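Long-range contacts in insecticidal protein (PDB 7ML9), which is an insecticidal toxin active against the western corn rootworm, probably by assembling beta-barrel pores in membranes as related aerolysin-type toxins do: residues Glu38-Thr43 and Lys248-Trp254; Leu107-Asn112 and Pro128-Tyr134; Ser186-Pro190 and Tyr279-Phe283. All blocks are in the same frame, centred on the assembly; numbering follows the deposited sequence.

Contact 1: residues Glu38-Thr43 and Lys248-Trp254; sequences EDEAGT and KCQQKGW. With EDO (1,2-ethanediol), chain E; EDO (1,2-ethanediol), chain H.
W254 is the residue to place first, because its indole lies against the helical turn 38-43. That turn belongs to helix 28-48; K248-K252 form the last turn of helix 242-252. The two short axes approach to 10.6 Å and cross at 51°, with the CA of E38 5.9 Å from the CA of W254 and the CA of D39 6.4 Å from that of C249. A Schellman motif ends the second helix: G253 turns to positive phi (78°), W254 N bonds to C249 O at 2.9 Å and G253 N weakly to Q250 O at 3.4 Å, and the chain swings W254 back onto helix 28-48. With chi1 m and chi2 -16°, the six-membered ring covers G42, whose CA sits 3.5 Å from the ring centroid, a CH-pi contact; a CB on G42 would clash. E38, in an m,m rotamer, lies along W254, OE1 to C 3.5 Å. D39, chi1 t, brings OD1 to the ring edge (CZ3, 3.6 Å) and to NZ of the extended, all-trans K248 at 3.0 Å, a salt bridge. The same NZ donates to T43 OG1 (2.8 Å). An ethanediol, probably from the crystallisation liquor, donates through O1 to D39 OD2 (2.6 Å) and accepts from K248 NZ (3.1 Å). The helices meet near one end of the elongated molecule; the side chain of E38 is about 8 Å from the sodium ion held by E30 and D34. A tryptophan just past the end of helix 242-252 thus packs on a glycine of helix 28-48, beside D39, shared between K248 (OD1) and R229 (OD2).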
loop_
_atom_site.group_PDB
_atom_site.type_symbol
_atom_site.label_atom_id
_atom_site.label_comp_id
_atom_site.label_asym_id
_atom_site.label_seq_id
_atom_site.Cartn_x
_atom_site.Cartn_y
_atom_site.Cartn_z
ATOM N N GLU A 38 -25.348 -19.109 1.400
ATOM C CA GLU A 38 -24.694 -20.152 2.199
ATOM C C GLU A 38 -25.474 -20.432 3.471
ATOM O O GLU A 38 -25.713 -21.591 3.822
ATOM C CB GLU A 38 -23.253 -19.754 2.562
ATOM C CG GLU A 38 -22.355 -19.536 1.385
ATOM C CD GLU A 38 -21.763 -20.822 0.851
ATOM O OE1 GLU A 38 -22.010 -21.887 1.460
ATOM O OE2 GLU A 38 -21.041 -20.762 -0.169
ATOM N N ASP A 39 -25.867 -19.375 4.184
ATOM C CA ASP A 39 -26.631 -19.544 5.415
ATOM C C ASP A 39 -27.959 -20.237 5.135
ATOM O O ASP A 39 -28.363 -21.145 5.870
ATOM C CB ASP A 39 -26.860 -18.182 6.062
ATOM C CG ASP A 39 -27.559 -18.271 7.418
ATOM O OD1 ASP A 39 -27.491 -19.316 8.100
ATOM O OD2 ASP A 39 -28.160 -17.266 7.818
ATOM N N GLU A 40 -28.636 -19.827 4.061
ATOM C CA GLU A 40 -29.889 -20.462 3.653
ATOM C C GLU A 40 -29.712 -21.966 3.469
ATOM O O GLU A 40 -30.366 -22.769 4.143
ATOM C CB GLU A 40 -30.384 -19.810 2.362
ATOM C CG GLU A 40 -31.753 -20.286 1.844
ATOM C CD GLU A 40 -32.185 -19.457 0.644
ATOM O OE1 GLU A 40 -31.758 -19.773 -0.500
ATOM O OE2 GLU A 40 -32.912 -18.466 0.851
ATOM N N ALA A 41 -28.818 -22.364 2.560
ATOM C CA ALA A 41 -28.638 -23.780 2.266
ATOM C C ALA A 41 -28.130 -24.544 3.485
ATOM O O ALA A 41 -28.648 -25.620 3.813
ATOM C CB ALA A 41 -27.683 -23.955 1.086
ATOM N N GLY A 42 -27.095 -24.020 4.153
ATOM C CA GLY A 42 -26.532 -24.728 5.299
ATOM C C GLY A 42 -27.546 -24.983 6.402
ATOM O O GLY A 42 -27.572 -26.064 7.002
ATOM N N THR A 43 -28.391 -23.994 6.695
ATOM C CA THR A 43 -29.356 -24.132 7.782
ATOM C C THR A 43 -30.420 -25.189 7.462
ATOM O O THR A 43 -30.796 -25.982 8.338
ATOM C CB THR A 43 -29.994 -22.774 8.065
ATOM O OG1 THR A 43 -28.982 -21.860 8.541
ATOM C CG2 THR A 43 -31.086 -22.895 9.114
ATOM N N LYS A 248 -21.547 -16.814 11.671
ATOM C CA LYS A 248 -22.078 -18.171 11.649
ATOM C C LYS A 248 -21.436 -18.989 10.542
ATOM O O LYS A 248 -20.995 -20.126 10.765
ATOM C CB LYS A 248 -23.605 -18.119 11.470
ATOM C CG LYS A 248 -24.257 -19.490 11.343
ATOM C CD LYS A 248 -25.777 -19.354 11.247
ATOM C CE LYS A 248 -26.428 -20.741 11.195
ATOM N NZ LYS A 248 -27.840 -20.612 10.744
ATOM N N CYS A 249 -21.364 -18.412 9.336
ATOM C CA CYS A 249 -20.873 -19.137 8.176
ATOM C C CYS A 249 -19.404 -19.520 8.340
ATOM O O CYS A 249 -18.999 -20.624 7.944
ATOM C CB CYS A 249 -21.085 -18.274 6.933
ATOM S SG CYS A 249 -22.819 -18.420 6.325
ATOM N N GLN A 250 -18.606 -18.636 8.948
ATOM C CA GLN A 250 -17.201 -18.956 9.198
ATOM C C GLN A 250 -17.053 -20.027 10.273
ATOM O O GLN A 250 -16.219 -20.929 10.137
ATOM C CB GLN A 250 -16.445 -17.684 9.572
ATOM C CG GLN A 250 -16.278 -16.774 8.348
ATOM C CD GLN A 250 -15.401 -15.550 8.607
ATOM O OE1 GLN A 250 -15.425 -14.964 9.688
ATOM N NE2 GLN A 250 -14.642 -15.152 7.595
ATOM N N GLN A 251 -17.876 -19.965 11.329
ATOM C CA GLN A 251 -17.878 -21.024 12.338
ATOM C C GLN A 251 -18.255 -22.378 11.732
ATOM O O GLN A 251 -17.644 -23.406 12.057
ATOM C CB GLN A 251 -18.830 -20.635 13.471
ATOM C CG GLN A 251 -18.836 -21.585 14.657
ATOM C CD GLN A 251 -19.780 -21.117 15.740
ATOM O OE1 GLN A 251 -21.000 -21.186 15.593
ATOM N NE2 GLN A 251 -19.229 -20.634 16.825
ATOM N N LYS A 252 -19.232 -22.395 10.816
ATOM C CA LYS A 252 -19.715 -23.634 10.210
ATOM C C LYS A 252 -18.853 -24.146 9.076
ATOM O O LYS A 252 -19.012 -25.300 8.674
ATOM C CB LYS A 252 -21.128 -23.446 9.632
ATOM C CG LYS A 252 -22.177 -22.985 10.614
ATOM C CD LYS A 252 -22.792 -24.144 11.349
ATOM C CE LYS A 252 -23.804 -23.668 12.370
ATOM N NZ LYS A 252 -24.182 -24.854 13.210
ATOM N N GLY A 253 -17.992 -23.321 8.497
ATOM C CA GLY A 253 -17.344 -23.761 7.290
ATOM C C GLY A 253 -18.202 -23.678 6.052
ATOM O O GLY A 253 -17.952 -24.406 5.093
ATOM N N TRP A 254 -19.216 -22.817 6.036
ATOM C CA TRP A 254 -20.072 -22.665 4.860
ATOM C C TRP A 254 -19.519 -21.567 3.955
ATOM O O TRP A 254 -19.723 -20.381 4.218
ATOM C CB TRP A 254 -21.497 -22.325 5.274
ATOM C CG TRP A 254 -22.191 -23.375 6.119
ATOM C CD1 TRP A 254 -21.817 -24.680 6.304
ATOM C CD2 TRP A 254 -23.382 -23.180 6.890
ATOM N NE1 TRP A 254 -22.718 -25.309 7.149
ATOM C CE2 TRP A 254 -23.686 -24.410 7.517
ATOM C CE3 TRP A 254 -24.228 -22.083 7.105
ATOM C CZ2 TRP A 254 -24.798 -24.569 8.348
ATOM C CZ3 TRP A 254 -25.333 -22.239 7.932
ATOM C CH2 TRP A 254 -25.607 -23.478 8.547
HETATM C C1 EDO E . -21.675 -28.382 8.870
HETATM O O1 EDO E . -20.796 -27.260 8.800
HETATM C C2 EDO E . -22.637 -28.141 10.022
HETATM O O2 EDO E . -23.803 -27.512 9.485
HETATM C C1 EDO H . -28.990 -16.655 11.277
HETATM O O1 EDO H . -28.737 -17.684 10.310
HETATM C C2 EDO H . -27.673 -16.075 11.778
HETATM O O2 EDO H . -27.903 -15.506 13.069
#

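Contact 2: residues Leu107-Asn112 and Pro128-Tyr134; sequences LYAGKN and PEFNYTY. With EDO (1,2-ethanediol), chain I.
Y132 (chi1 t, -156°) lays its ring edge against the 107-112 backbone, CE2 3.5 Å from Y108 O and CD2 4.0 Å from A109 CB, while L107 CB packs 3.9 Å from Y132 CZ. The strands run roughly antiparallel, at 148°, axes 6.5 Å apart and the CA of A109 6.0 Å from that of Y132, with no direct hydrogen bond. A109 (phi/psi -107/-14) and G110 (138/-175) break the extended run, and both bond to A206, consistent with a beta bulge. F130, chi1 m, approaches edge-on, CE2 3.7 Å from K111 N. L107 CD1 meets Y134 CE1 at 3.9 Å, and N112 OD1 meets P128 CG at 3.3 Å. One water joins the backbones, donating to A109 O (2.5 Å) and accepting from N131 N (3.1 Å). The contact lies within the long beta domain characteristic of aerolysin-type toxins. The two strands face each other through side chains and one water, while their backbones pair with other strands (L107 with L208, F130 with S189).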
loop_
_atom_site.group_PDB
_atom_site.type_symbol
_atom_site.label_atom_id
_atom_site.label_comp_id
_atom_site.label_asym_id
_atom_site.label_seq_id
_atom_site.Cartn_x
_atom_site.Cartn_y
_atom_site.Cartn_z
ATOM N N LEU A 107 25.336 9.451 -7.390
ATOM C CA LEU A 107 25.229 10.322 -8.555
ATOM C C LEU A 107 26.207 11.481 -8.385
ATOM O O LEU A 107 26.120 12.226 -7.411
ATOM C CB LEU A 107 23.791 10.834 -8.723
ATOM C CG LEU A 107 22.736 9.735 -8.969
ATOM C CD1 LEU A 107 21.296 10.267 -8.856
ATOM C CD2 LEU A 107 22.965 9.048 -10.298
ATOM N N TYR A 108 27.132 11.614 -9.324
ATOM C CA TYR A 108 28.092 12.722 -9.295
ATOM C C TYR A 108 27.377 14.070 -9.410
ATOM O O TYR A 108 26.604 14.290 -10.344
ATOM C CB TYR A 108 29.094 12.541 -10.431
ATOM C CG TYR A 108 30.087 13.673 -10.542
ATOM C CD1 TYR A 108 30.948 13.967 -9.489
ATOM C CD2 TYR A 108 30.141 14.461 -11.680
ATOM C CE1 TYR A 108 31.856 15.010 -9.584
ATOM C CE2 TYR A 108 31.042 15.509 -11.785
ATOM C CZ TYR A 108 31.902 15.770 -10.732
ATOM O OH TYR A 108 32.799 16.808 -10.837
ATOM N N ALA A 109 27.623 14.966 -8.446
ATOM C CA ALA A 109 26.958 16.258 -8.363
ATOM C C ALA A 109 27.843 17.448 -8.746
ATOM O O ALA A 109 27.313 18.552 -8.932
ATOM C CB ALA A 109 26.422 16.490 -6.944
ATOM N N GLY A 110 29.162 17.281 -8.837
ATOM C CA GLY A 110 30.027 18.380 -9.233
ATOM C C GLY A 110 31.289 18.413 -8.390
ATOM O O GLY A 110 31.540 17.531 -7.564
ATOM N N LYS A 111 32.102 19.447 -8.595
ATOM C CA LYS A 111 33.366 19.526 -7.858
ATOM C C LYS A 111 33.832 20.967 -7.755
ATOM O O LYS A 111 33.387 21.829 -8.512
ATOM C CB LYS A 111 34.446 18.678 -8.522
ATOM C CG LYS A 111 34.893 19.136 -9.911
ATOM C CD LYS A 111 35.759 18.046 -10.539
ATOM C CE LYS A 111 36.391 18.461 -11.871
ATOM N NZ LYS A 111 36.383 19.939 -12.095
ATOM N N ASN A 112 34.758 21.213 -6.827
ATOM C CA ASN A 112 35.397 22.523 -6.750
ATOM C C ASN A 112 36.773 22.353 -6.115
ATOM O O ASN A 112 37.086 21.307 -5.540
ATOM C CB ASN A 112 34.558 23.534 -5.962
ATOM C CG ASN A 112 33.441 24.184 -6.809
ATOM O OD1 ASN A 112 32.257 24.056 -6.478
ATOM N ND2 ASN A 112 33.815 24.898 -7.880
ATOM N N PRO A 128 31.965 25.178 -1.333
ATOM C CA PRO A 128 30.676 25.663 -1.827
ATOM C C PRO A 128 29.575 24.694 -1.417
ATOM O O PRO A 128 29.827 23.592 -0.920
ATOM C CB PRO A 128 30.856 25.699 -3.350
ATOM C CG PRO A 128 32.341 25.574 -3.581
ATOM C CD PRO A 128 32.876 24.798 -2.424
ATOM N N GLU A 129 28.334 25.130 -1.604
ATOM C CA GLU A 129 27.213 24.203 -1.566
ATOM C C GLU A 129 27.142 23.437 -2.875
ATOM O O GLU A 129 27.364 23.997 -3.951
ATOM C CB GLU A 129 25.907 24.953 -1.327
ATOM C CG GLU A 129 25.839 25.539 0.053
ATOM C CD GLU A 129 24.610 26.383 0.258
ATOM O OE1 GLU A 129 23.953 26.731 -0.749
ATOM O OE2 GLU A 129 24.309 26.708 1.426
ATOM N N PHE A 130 26.867 22.146 -2.787
ATOM C CA PHE A 130 26.594 21.375 -3.982
ATOM C C PHE A 130 25.087 21.157 -4.069
ATOM O O PHE A 130 24.353 21.406 -3.108
ATOM C CB PHE A 130 27.365 20.059 -3.977
ATOM C CG PHE A 130 28.876 20.239 -4.014
ATOM C CD1 PHE A 130 29.601 20.352 -2.841
ATOM C CD2 PHE A 130 29.552 20.276 -5.229
ATOM C CE1 PHE A 130 30.980 20.508 -2.867
ATOM C CE2 PHE A 130 30.945 20.437 -5.275
ATOM C CZ PHE A 130 31.651 20.554 -4.089
ATOM N N ASN A 131 24.628 20.731 -5.243
ATOM C CA ASN A 131 23.196 20.602 -5.486
ATOM C C ASN A 131 22.945 19.481 -6.480
ATOM O O ASN A 131 23.850 19.025 -7.185
ATOM C CB ASN A 131 22.589 21.908 -6.013
ATOM C CG ASN A 131 22.896 22.144 -7.488
ATOM O OD1 ASN A 131 22.245 21.580 -8.382
ATOM N ND2 ASN A 131 23.889 22.993 -7.750
ATOM N N TYR A 132 21.688 19.042 -6.540
ATOM C CA TYR A 132 21.294 18.044 -7.521
ATOM C C TYR A 132 19.801 18.219 -7.741
ATOM O O TYR A 132 19.066 18.480 -6.790
ATOM C CB TYR A 132 21.617 16.608 -7.068
ATOM C CG TYR A 132 21.778 15.641 -8.211
ATOM C CD1 TYR A 132 20.683 14.963 -8.737
ATOM C CD2 TYR A 132 23.026 15.411 -8.783
ATOM C CE1 TYR A 132 20.830 14.089 -9.805
ATOM C CE2 TYR A 132 23.175 14.538 -9.844
ATOM C CZ TYR A 132 22.073 13.877 -10.343
ATOM O OH TYR A 132 22.223 13.021 -11.395
ATOM N N THR A 133 19.373 18.122 -8.992
ATOM C CA THR A 133 17.955 18.217 -9.329
ATOM C C THR A 133 17.452 16.798 -9.539
ATOM O O THR A 133 17.867 16.110 -10.475
ATOM C CB THR A 133 17.731 19.089 -10.558
ATOM O OG1 THR A 133 18.129 20.429 -10.235
ATOM C CG2 THR A 133 16.236 19.078 -10.952
ATOM N N TYR A 134 16.579 16.362 -8.649
ATOM C CA TYR A 134 16.234 14.956 -8.542
ATOM C C TYR A 134 14.725 14.790 -8.653
ATOM O O TYR A 134 13.968 15.611 -8.133
ATOM C CB TYR A 134 16.727 14.399 -7.204
ATOM C CG TYR A 134 16.678 12.898 -7.110
ATOM C CD1 TYR A 134 17.652 12.114 -7.711
ATOM C CD2 TYR A 134 15.643 12.258 -6.424
ATOM C CE1 TYR A 134 17.617 10.724 -7.627
ATOM C CE2 TYR A 134 15.596 10.880 -6.336
ATOM C CZ TYR A 134 16.579 10.111 -6.944
ATOM O OH TYR A 134 16.533 8.729 -6.854
HETATM C C1 EDO I . 39.832 20.344 -10.667
HETATM O O1 EDO I . 38.467 20.749 -10.511
HETATM C C2 EDO I . 39.960 19.353 -11.812
HETATM O O2 EDO I . 40.691 18.219 -11.337
HETATM O O HOH W 1 26.595 20.550 -7.644
#

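Contact 3: residues Ser186-Pro190 and Tyr279-Phe283; sequences SYKSP and YGTDF
The one hydrogen bond across these strands runs from G280 N to Y187 OH, 3.0 Å long with an angle of 162° at the hydrogen. It joins backbone to side chain, for the strand axes are 7.6 Å apart and, at 25° to one another, run nearly parallel without pairing. Y187 (chi1 m) reaches alongside G280, where a CB would clash with its ring at CE2; the CA atoms of these two residues are 7.7 Å apart. The hydroxyl is also hydrogen-bonded to E136.

Apolar and ring contacts centre on F283, chi1 m. Its CE2 meets Y187 CB at 4.0 Å and the carbonyl C of K188 at 3.5 Å, and its CD2 meets S189 CB at 3.4 Å. S189 OG lies over one face of the ring and is hydrogen-bonded to F130 N, whereas Y187 O is near the plane, 3.9 Å from CZ. The CA atoms of S189 and F283 are 6.4 Å apart. A kink at T281 (phi/psi -108/-53) makes T281 and D282 both point away, so that G280 and F283 face segment 186-190.

This is the buried interior of the long beta domain of an aerolysin-type toxin. Strand 178-189 is edged by strands 130-147 and 303-323, through backbone bonds from Y187 to Y132 and from K188 to I313, while L208 of strand 201-229 and A109 of strand 86-115 close around F283.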
loop_
_atom_site.group_PDB
_atom_site.type_symbol
_atom_site.label_atom_id
_atom_site.label_comp_id
_atom_site.label_asym_id
_atom_site.label_seq_id
_atom_site.Cartn_x
_atom_site.Cartn_y
_atom_site.Cartn_z
ATOM N N SER A 186 15.082 19.995 -5.310
ATOM C CA SER A 186 16.481 20.387 -5.272
ATOM C C SER A 186 17.050 19.895 -3.951
ATOM O O SER A 186 16.513 20.217 -2.883
ATOM C CB SER A 186 16.645 21.902 -5.414
ATOM O OG SER A 186 18.002 22.236 -5.650
ATOM N N TYR A 187 18.104 19.087 -4.033
ATOM C CA TYR A 187 18.888 18.684 -2.877
ATOM C C TYR A 187 20.120 19.571 -2.780
ATOM O O TYR A 187 20.754 19.868 -3.794
ATOM C CB TYR A 187 19.326 17.226 -2.988
ATOM C CG TYR A 187 18.184 16.225 -2.954
ATOM C CD1 TYR A 187 17.127 16.375 -2.074
ATOM C CD2 TYR A 187 18.191 15.118 -3.789
ATOM C CE1 TYR A 187 16.091 15.443 -2.032
ATOM C CE2 TYR A 187 17.155 14.178 -3.756
ATOM C CZ TYR A 187 16.117 14.355 -2.878
ATOM O OH TYR A 187 15.098 13.419 -2.848
ATOM N N LYS A 188 20.462 19.982 -1.563
ATOM C CA LYS A 188 21.598 20.864 -1.337
ATOM C C LYS A 188 22.447 20.324 -0.192
ATOM O O LYS A 188 21.915 19.838 0.813
ATOM C CB LYS A 188 21.117 22.277 -1.031
ATOM C CG LYS A 188 22.196 23.283 -0.724
ATOM C CD LYS A 188 21.601 24.683 -0.680
ATOM C CE LYS A 188 20.389 24.739 0.231
ATOM N NZ LYS A 188 20.542 25.757 1.310
ATOM N N SER A 189 23.772 20.377 -0.360
ATOM C CA SER A 189 24.688 20.037 0.721
ATOM C C SER A 189 25.201 21.322 1.337
ATOM O O SER A 189 25.694 22.192 0.597
ATOM C CB SER A 189 25.856 19.202 0.209
ATOM O OG SER A 189 26.707 20.000 -0.581
ATOM N N PRO A 190 25.080 21.515 2.649
ATOM C CA PRO A 190 25.623 22.732 3.257
ATOM C C PRO A 190 27.140 22.788 3.116
ATOM O O PRO A 190 27.821 21.779 2.910
ATOM C CB PRO A 190 25.200 22.624 4.728
ATOM C CG PRO A 190 24.071 21.631 4.733
ATOM C CD PRO A 190 24.373 20.669 3.625
ATOM N N TYR A 279 14.337 8.307 -3.705
ATOM C CA TYR A 279 14.641 9.575 -3.059
ATOM C C TYR A 279 16.151 9.668 -2.880
ATOM O O TYR A 279 16.856 8.653 -2.881
ATOM C CB TYR A 279 13.923 9.699 -1.706
ATOM C CG TYR A 279 13.916 8.391 -0.933
ATOM C CD1 TYR A 279 15.046 7.968 -0.230
ATOM C CD2 TYR A 279 12.794 7.565 -0.923
ATOM C CE1 TYR A 279 15.058 6.762 0.466
ATOM C CE2 TYR A 279 12.799 6.355 -0.236
ATOM C CZ TYR A 279 13.930 5.959 0.458
ATOM O OH TYR A 279 13.932 4.762 1.148
ATOM N N GLY A 280 16.644 10.897 -2.746
ATOM C CA GLY A 280 17.999 11.084 -2.271
ATOM C C GLY A 280 18.073 10.889 -0.768
ATOM O O GLY A 280 17.116 11.139 -0.033
ATOM N N THR A 281 19.231 10.421 -0.305
ATOM C CA THR A 281 19.458 10.185 1.117
ATOM C C THR A 281 20.407 11.195 1.750
ATOM O O THR A 281 20.055 11.831 2.754
ATOM C CB THR A 281 19.970 8.749 1.328
ATOM O OG1 THR A 281 21.065 8.470 0.449
ATOM C CG2 THR A 281 18.844 7.750 1.012
ATOM N N ASP A 282 21.600 11.381 1.184
ATOM C CA ASP A 282 22.531 12.382 1.688
ATOM C C ASP A 282 23.600 12.611 0.625
ATOM O O ASP A 282 23.581 11.993 -0.441
ATOM C CB ASP A 282 23.132 11.961 3.044
ATOM C CG ASP A 282 24.059 10.736 2.953
ATOM O OD1 ASP A 282 24.352 10.204 1.855
ATOM O OD2 ASP A 282 24.515 10.296 4.031
ATOM N N PHE A 283 24.535 13.513 0.924
ATOM C CA PHE A 283 25.713 13.720 0.090
ATOM C C PHE A 283 26.936 13.102 0.763
ATOM O O PHE A 283 27.066 13.136 1.990
ATOM C CB PHE A 283 25.986 15.211 -0.154
ATOM C CG PHE A 283 25.051 15.863 -1.142
ATOM C CD1 PHE A 283 25.289 15.778 -2.505
ATOM C CD2 PHE A 283 23.934 16.565 -0.699
ATOM C CE1 PHE A 283 24.425 16.398 -3.424
ATOM C CE2 PHE A 283 23.071 17.182 -1.604
ATOM C CZ PHE A 283 23.321 17.101 -2.957
#

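How the contacts relate
Contacts 2 and 3 are neighbours, their centres 9 Å apart, whereas contact 1 lies across the chain's centre, its centre 58 Å from that of contact 3 and 65 Å from that of contact 2. Contact 1 joins two helices and is partly buried; contact 2 is a surface contact and contact 3 a buried one, both between strands. The last two meet where strands 130-147 and 178-189 pair, with probable hydrogen bonds from Y187 N to Y132 O and from S189 N to F130 O, each 3.0 Å. Chemistry follows place: a salt bridge beside an indole at the helical end, a bridging water at the strand surface, and a backbone N-H donated to a tyrosine hydroxyl inside.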